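Clp gene regulator (ClgR) (Corynebacterium glutamicum, PDB 3F52) probably binds DNA as a helix-turn-helix transcriptional activator, regulating clp protease gene expression in an actinomycete. Local coordinates at residues G30-S35 with L88-G93; R45-A50 with A74-A79. One frame throughout, in Å; residues are numbered along the deposited sequence.

Contact 1: residues G30-S35 with L88-G93; sequences GAALRS and LIEAAG
Ala32 carries the largest share of this helix-helix contact, its CB pushed against the backbone of helix 84-92 where Glu90 passes into Ala91. The methyl lies 3.7 Å from Ala91 N and touches the CB of both residues, that of Glu90 at 4.0 Å and that of Ala91 at 4.1 Å. A residue as small as alanine suits this place: with one methyl from each side at the crossing, the short helical segments approach to 8.2 Å between axes, and the CA atoms of Ala32 and Ala91 stand only 5.1 Å apart. The two segments cross at 117° between their N-to-C directions, more antiparallel than parallel. They belong to the first and last helices of an all-helical, five-helix DNA-binding domain of the XRE type, in which the contact brings the two ends of the fold together. Ala91 also packs on Ala28 and Leu29, while one turn earlier in the chain Leu88 meets Leu25 of the second subunit, so the same helix serves both the domain interior and the dimer. Glu90 works differently along its length. Its CG is anti to the backbone N (chi1 -172°), which lays the aliphatic part beside Ala32 and leaves the bend at chi2 (57°) to turn the carboxylate toward the solvent side. There a water donates to Glu90 OE2 at 2.8 Å and also reaches Ser35 OG at 3.1 Å, joining the two helices by a polar bridge beyond the apolar crossing. Glutamate fits this margin because its methylenes can pack while its carboxylate can take a water's hydrogen bond.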
ATOM      1  N   GLY B  30      -6.696   5.368   0.066  1.00 28.96           N
ATOM      2  CA  GLY B  30      -7.361   6.675  -0.159  1.00 28.71           C
ATOM      3  C   GLY B  30      -8.344   7.027   0.948  1.00 28.81           C
ATOM      4  O   GLY B  30      -8.416   8.169   1.400  1.00 29.19           O
ATOM      5  N   ALA B  31      -9.117   6.047   1.387  1.00 28.88           N
ATOM      6  CA  ALA B  31     -10.092   6.249   2.459  1.00 29.42           C
ATOM      7  C   ALA B  31      -9.376   6.613   3.773  1.00 29.07           C
ATOM      8  O   ALA B  31      -9.847   7.482   4.517  1.00 29.15           O
ATOM      9  CB  ALA B  31     -10.958   5.022   2.631  1.00 29.52           C
ATOM     10  N   ALA B  32      -8.232   5.969   4.033  1.00 29.29           N
ATOM     11  CA  ALA B  32      -7.414   6.260   5.226  1.00 29.79           C
ATOM     12  C   ALA B  32      -6.912   7.715   5.168  1.00 30.19           C
ATOM     13  O   ALA B  32      -7.076   8.475   6.118  1.00 29.68           O
ATOM     14  CB  ALA B  32      -6.256   5.294   5.311  1.00 29.82           C
ATOM     15  N   LEU B  33      -6.327   8.088   4.031  1.00 29.83           N
ATOM     16  CA  LEU B  33      -5.827   9.458   3.830  1.00 31.20           C
ATOM     17  C   LEU B  33      -6.920  10.478   4.049  1.00 30.84           C
ATOM     18  O   LEU B  33      -6.702  11.485   4.729  1.00 30.94           O
ATOM     19  CB  LEU B  33      -5.228   9.614   2.435  1.00 30.72           C
ATOM     20  CG  LEU B  33      -3.851   8.940   2.229  1.00 31.81           C
ATOM     21  CD1 LEU B  33      -3.536   8.829   0.742  1.00 33.11           C
ATOM     22  CD2 LEU B  33      -2.714   9.690   2.985  1.00 31.72           C
ATOM     23  N   ARG B  34      -8.101  10.218   3.498  1.00 31.28           N
ATOM     24  CA  ARG B  34      -9.239  11.123   3.686  1.00 32.97           C
ATOM     25  C   ARG B  34      -9.592  11.280   5.174  1.00 32.59           C
ATOM     26  O   ARG B  34      -9.825  12.394   5.665  1.00 31.52           O
ATOM     27  CB  ARG B  34     -10.465  10.642   2.907  1.00 32.96           C
ATOM     28  CG  ARG B  34     -11.647  11.635   3.012  1.00 35.47           C
ATOM     29  CD  ARG B  34     -12.964  11.086   2.435  1.00 36.91           C
ATOM     30  NE  ARG B  34     -12.813  10.452   1.117  1.00 45.00           N
ATOM     31  CZ  ARG B  34     -12.940   9.136   0.889  1.00 46.48           C
ATOM     32  NH1 ARG B  34     -12.780   8.669  -0.343  1.00 47.13           N
ATOM     33  NH2 ARG B  34     -13.259   8.286   1.889  1.00 43.87           N
ATOM     34  N   SER B  35      -9.603  10.163   5.902  1.00 32.68           N
ATOM     35  CA  SER B  35      -9.923  10.235   7.320  1.00 33.96           C
ATOM     36  C   SER B  35      -8.827  10.978   8.130  1.00 33.19           C
ATOM     37  O   SER B  35      -9.166  11.753   9.028  1.00 35.00           O
ATOM     38  CB  SER B  35     -10.293   8.858   7.902  1.00 33.97           C
ATOM     39  OG  SER B  35      -9.149   8.142   8.268  1.00 40.15           O
ATOM     40  N   LEU B  88      -1.191   3.275   6.696  1.00 27.96           N
ATOM     41  CA  LEU B  88      -1.305   1.900   6.178  1.00 28.42           C
ATOM     42  C   LEU B  88      -2.117   0.960   7.100  1.00 28.00           C
ATOM     43  O   LEU B  88      -2.955   0.177   6.636  1.00 27.92           O
ATOM     44  CB  LEU B  88       0.079   1.316   5.908  1.00 28.30           C
ATOM     45  CG  LEU B  88       0.153  -0.016   5.156  1.00 29.68           C
ATOM     46  CD1 LEU B  88      -0.504   0.112   3.771  1.00 32.03           C
ATOM     47  CD2 LEU B  88       1.623  -0.437   5.001  1.00 33.78           C
ATOM     48  N   ILE B  89      -1.886   1.034   8.402  1.00 28.01           N
ATOM     49  CA  ILE B  89      -2.665   0.213   9.291  1.00 29.10           C
ATOM     50  C   ILE B  89      -4.154   0.646   9.271  1.00 28.22           C
ATOM     51  O   ILE B  89      -5.047  -0.197   9.303  1.00 28.42           O
ATOM     52  CB  ILE B  89      -2.042   0.130  10.718  1.00 30.30           C
ATOM     53  CG1 ILE B  89      -2.562  -1.106  11.462  1.00 32.17           C
ATOM     54  CG2 ILE B  89      -2.282   1.392  11.490  1.00 31.30           C
ATOM     55  CD1 ILE B  89      -1.925  -2.387  10.937  1.00 33.42           C
ATOM     56  N   GLU B  90      -4.430   1.949   9.181  1.00 28.42           N
ATOM     57  CA  GLU B  90      -5.818   2.395   9.027  1.00 27.56           C
ATOM     58  C   GLU B  90      -6.451   1.824   7.735  1.00 26.62           C
ATOM     59  O   GLU B  90      -7.608   1.359   7.744  1.00 27.59           O
ATOM     60  CB  GLU B  90      -5.911   3.932   9.021  1.00 27.68           C
ATOM     61  CG  GLU B  90      -7.347   4.492   9.062  1.00 28.10           C
ATOM     62  CD  GLU B  90      -8.145   3.998  10.278  1.00 29.73           C
ATOM     63  OE1 GLU B  90      -7.595   3.974  11.417  1.00 25.87           O
ATOM     64  OE2 GLU B  90      -9.344   3.665  10.113  1.00 28.21           O
ATOM     65  N   ALA B  91      -5.683   1.847   6.650  1.00 27.63           N
ATOM     66  CA  ALA B  91      -6.122   1.307   5.366  1.00 26.37           C
ATOM     67  C   ALA B  91      -6.504  -0.173   5.480  1.00 25.14           C
ATOM     68  O   ALA B  91      -7.481  -0.634   4.874  1.00 25.90           O
ATOM     69  CB  ALA B  91      -5.027   1.495   4.350  1.00 26.71           C
ATOM     70  N   ALA B  92      -5.797  -0.938   6.320  1.00 25.59           N
ATOM     71  CA  ALA B  92      -6.164  -2.335   6.559  1.00 24.65           C
ATOM     72  C   ALA B  92      -7.596  -2.451   7.075  1.00 25.51           C
ATOM     73  O   ALA B  92      -8.287  -3.416   6.748  1.00 25.99           O
ATOM     74  CB  ALA B  92      -5.145  -3.046   7.537  1.00 25.32           C
ATOM     75  N   GLY B  93      -8.050  -1.441   7.825  1.00 24.53           N
ATOM     76  CA  GLY B  93      -9.411  -1.432   8.356  1.00 26.43           C
ATOM     77  C   GLY B  93     -10.468  -1.288   7.276  1.00 27.90           C
ATOM     78  O   GLY B  93     -11.629  -1.536   7.535  1.00 27.37           O
TER
HETATM   79  O   HOH W   1     -10.644   5.393   8.385  1.00 41.49           O

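Contact 2: residues R45-A50 with A74-A79; sequences RELAEA and ASVCHA
Leu47 reaches Val76 and Ala79 across a contact to which no ring, side-chain amide or carboxylate contributes; the one flat group touched is the peptide between Val76 and Cys77, approached at its oxygen, not over a face, with Val76 O 4.1 Å from Leu47 CD1. All other contacts join methyls, those of branched Leu47 and Val76 and the CB of each alanine. The same CD1 rests on Ala79 CB at 3.8 Å, whereas the other branch, CD2, meets Val76 CG1 at 4.1 Å, the two side chains crossing at about a right angle. Leu47 can spread over both neighbours because its CG is anti to the backbone N (chi1 -176°), which carries the fork across to the other helix although its CB does not point straight at it. Ala79 CB also touches Ala50 CB at 4.0 Å; alanine suits this place, where methyl meets methyl and the CA atoms of Ala50 and Ala79 are the nearest pair, 6.0 Å apart. The segments cross at 122°, with axes 9.5 Å apart. Helix 44-51 and helix 55-62 correspond, as in XRE-type domains, to the two helices of the helix-turn-helix, and the contact packs the first against helix 70-80. Leu58 of helix 55-62 and Arg37 of helix 25-40 also pack on Leu47, while Val76 touches Leu33, so the buried end of the contact merges with the domain core. Ala50 lies at the exposed margin. With no hydrogen bond or charge pair between the segments, the pairing rests on van der Waals contact and burial of apolar surface, unconstrained by directional bonds.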
ATOM      1  N   ARG B  45      -7.919  21.313  -0.892  1.00 35.05           N
ATOM      2  CA  ARG B  45      -7.034  22.288  -1.516  1.00 35.23           C
ATOM      3  C   ARG B  45      -5.817  22.580  -0.656  1.00 34.47           C
ATOM      4  O   ARG B  45      -4.693  22.657  -1.181  1.00 34.05           O
ATOM      5  CB  ARG B  45      -7.802  23.566  -1.873  1.00 36.22           C
ATOM      6  CG  ARG B  45      -9.119  23.759  -1.094  1.00 40.05           C
ATOM      7  CD  ARG B  45      -9.816  22.405  -0.854  1.00 43.76           C
ATOM      8  NE  ARG B  45     -11.246  22.427  -1.092  1.00 48.25           N
ATOM      9  CZ  ARG B  45     -11.808  22.233  -2.282  1.00 52.26           C
ATOM     10  NH1 ARG B  45     -11.063  21.992  -3.363  1.00 53.03           N
ATOM     11  NH2 ARG B  45     -13.127  22.299  -2.391  1.00 54.33           N
ATOM     12  N   GLU B  46      -6.045  22.705   0.664  1.00 34.24           N
ATOM     13  CA  GLU B  46      -4.973  22.941   1.629  1.00 33.90           C
ATOM     14  C   GLU B  46      -3.922  21.832   1.620  1.00 33.75           C
ATOM     15  O   GLU B  46      -2.716  22.100   1.571  1.00 33.30           O
ATOM     16  CB  GLU B  46      -5.556  23.083   3.036  1.00 33.73           C
ATOM     17  CG  GLU B  46      -6.382  24.357   3.256  1.00 34.70           C
ATOM     18  CD  GLU B  46      -6.936  24.452   4.676  1.00 35.34           C
ATOM     19  OE1 GLU B  46      -6.707  23.512   5.482  1.00 35.10           O
ATOM     20  OE2 GLU B  46      -7.573  25.493   4.996  1.00 39.07           O
ATOM     21  N   LEU B  47      -4.383  20.582   1.676  1.00 33.08           N
ATOM     22  CA  LEU B  47      -3.476  19.459   1.638  1.00 33.25           C
ATOM     23  C   LEU B  47      -2.812  19.350   0.270  1.00 33.02           C
ATOM     24  O   LEU B  47      -1.621  19.067   0.179  1.00 33.18           O
ATOM     25  CB  LEU B  47      -4.192  18.144   2.000  1.00 32.99           C
ATOM     26  CG  LEU B  47      -3.271  16.918   2.080  1.00 33.60           C
ATOM     27  CD1 LEU B  47      -2.110  17.158   3.032  1.00 35.06           C
ATOM     28  CD2 LEU B  47      -4.025  15.656   2.482  1.00 31.30           C
ATOM     29  N   ALA B  48      -3.587  19.572  -0.784  1.00 32.86           N
ATOM     30  CA  ALA B  48      -3.050  19.510  -2.129  1.00 33.37           C
ATOM     31  C   ALA B  48      -1.875  20.484  -2.287  1.00 34.00           C
ATOM     32  O   ALA B  48      -0.792  20.070  -2.693  1.00 33.97           O
ATOM     33  CB  ALA B  48      -4.144  19.798  -3.154  1.00 33.29           C
ATOM     34  N   GLU B  49      -2.069  21.761  -1.939  1.00 34.83           N
ATOM     35  CA  GLU B  49      -0.958  22.720  -2.033  1.00 36.04           C
ATOM     36  C   GLU B  49       0.242  22.319  -1.162  1.00 35.98           C
ATOM     37  O   GLU B  49       1.378  22.353  -1.636  1.00 36.20           O
ATOM     38  CB  GLU B  49      -1.389  24.186  -1.837  1.00 36.22           C
ATOM     39  CG  GLU B  49      -2.187  24.503  -0.587  1.00 37.70           C
ATOM     40  CD  GLU B  49      -2.618  25.978  -0.509  1.00 37.88           C
ATOM     41  OE1 GLU B  49      -2.671  26.664  -1.562  1.00 40.18           O
ATOM     42  OE2 GLU B  49      -2.909  26.455   0.617  1.00 40.86           O
ATOM     43  N   ALA B  50      -0.015  21.901   0.082  1.00 35.82           N
ATOM     44  CA  ALA B  50       1.042  21.409   0.969  1.00 36.29           C
ATOM     45  C   ALA B  50       1.821  20.223   0.360  1.00 37.15           C
ATOM     46  O   ALA B  50       3.039  20.137   0.523  1.00 37.84           O
ATOM     47  CB  ALA B  50       0.462  21.039   2.337  1.00 36.03           C
ATOM     48  N   ALA B  74       4.669   9.262   0.930  1.00 31.28           N
ATOM     49  CA  ALA B  74       5.401   9.755   2.080  1.00 31.43           C
ATOM     50  C   ALA B  74       5.222  11.279   2.204  1.00 32.05           C
ATOM     51  O   ALA B  74       5.080  11.808   3.310  1.00 33.10           O
ATOM     52  CB  ALA B  74       6.880   9.393   1.964  1.00 31.24           C
ATOM     53  N   SER B  75       5.212  11.971   1.071  1.00 33.02           N
ATOM     54  CA  SER B  75       5.038  13.433   1.049  1.00 33.55           C
ATOM     55  C   SER B  75       3.680  13.894   1.569  1.00 33.55           C
ATOM     56  O   SER B  75       3.600  14.843   2.360  1.00 34.07           O
ATOM     57  CB  SER B  75       5.243  13.962  -0.364  1.00 33.88           C
ATOM     58  OG  SER B  75       6.599  13.868  -0.691  1.00 34.67           O
ATOM     59  N   VAL B  76       2.625  13.233   1.109  1.00 33.47           N
ATOM     60  CA  VAL B  76       1.255  13.527   1.544  1.00 33.20           C
ATOM     61  C   VAL B  76       1.094  13.256   3.048  1.00 33.36           C
ATOM     62  O   VAL B  76       0.524  14.077   3.765  1.00 33.46           O
ATOM     63  CB  VAL B  76       0.179  12.775   0.667  1.00 33.34           C
ATOM     64  CG1 VAL B  76      -1.227  13.029   1.158  1.00 33.76           C
ATOM     65  CG2 VAL B  76       0.290  13.194  -0.819  1.00 31.57           C
ATOM     66  N   CYS B  77       1.636  12.132   3.525  1.00 33.27           N
ATOM     67  CA  CYS B  77       1.627  11.835   4.952  1.00 33.40           C
ATOM     68  C   CYS B  77       2.426  12.848   5.782  1.00 33.48           C
ATOM     69  O   CYS B  77       1.960  13.283   6.829  1.00 33.18           O
ATOM     70  CB  CYS B  77       2.112  10.407   5.213  1.00 33.05           C
ATOM     71  SG  CYS B  77       0.981   9.169   4.536  1.00 34.05           S
ATOM     72  N   HIS B  78       3.634  13.198   5.341  1.00 33.50           N
ATOM     73  CA  HIS B  78       4.406  14.263   6.022  1.00 34.21           C
ATOM     74  C   HIS B  78       3.611  15.572   6.139  1.00 34.03           C
ATOM     75  O   HIS B  78       3.594  16.203   7.200  1.00 34.11           O
ATOM     76  CB  HIS B  78       5.766  14.502   5.352  1.00 34.69           C
ATOM     77  CG  HIS B  78       6.645  15.461   6.101  1.00 36.57           C
ATOM     78  ND1 HIS B  78       6.745  16.796   5.770  1.00 39.69           N
ATOM     79  CD2 HIS B  78       7.458  15.278   7.168  1.00 38.74           C
ATOM     80  CE1 HIS B  78       7.588  17.393   6.595  1.00 39.17           C
ATOM     81  NE2 HIS B  78       8.033  16.493   7.454  1.00 39.73           N
ATOM     82  N   ALA B  79       2.941  15.964   5.053  1.00 34.16           N
ATOM     83  CA  ALA B  79       2.074  17.151   5.053  1.00 33.99           C
ATOM     84  C   ALA B  79       0.894  17.035   6.036  1.00 34.27           C
ATOM     85  O   ALA B  79       0.449  18.039   6.591  1.00 34.07           O
ATOM     86  CB  ALA B  79       1.587  17.449   3.659  1.00 33.89           C
TER

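Contact 1 and contact 2 lie about 15 Å apart, centre to centre, on opposite sides of the middle of the chain. In sequence the segments run 30-35, 45-50, 74-79, 88-93, so the pairing of the outer two encloses that of the inner two. Four of the five helices take part, and no helix is used twice; helix 55-62, probably the DNA-recognition helix as in related domains, lies between the inner pair in sequence. The two contacts join through the core, where Leu33 CD2 packs 4.0 Å from Cys77 SG. The terminal helices, both of which reach the second subunit, are thus tied to the helix-turn-helix by continuous apolar packing.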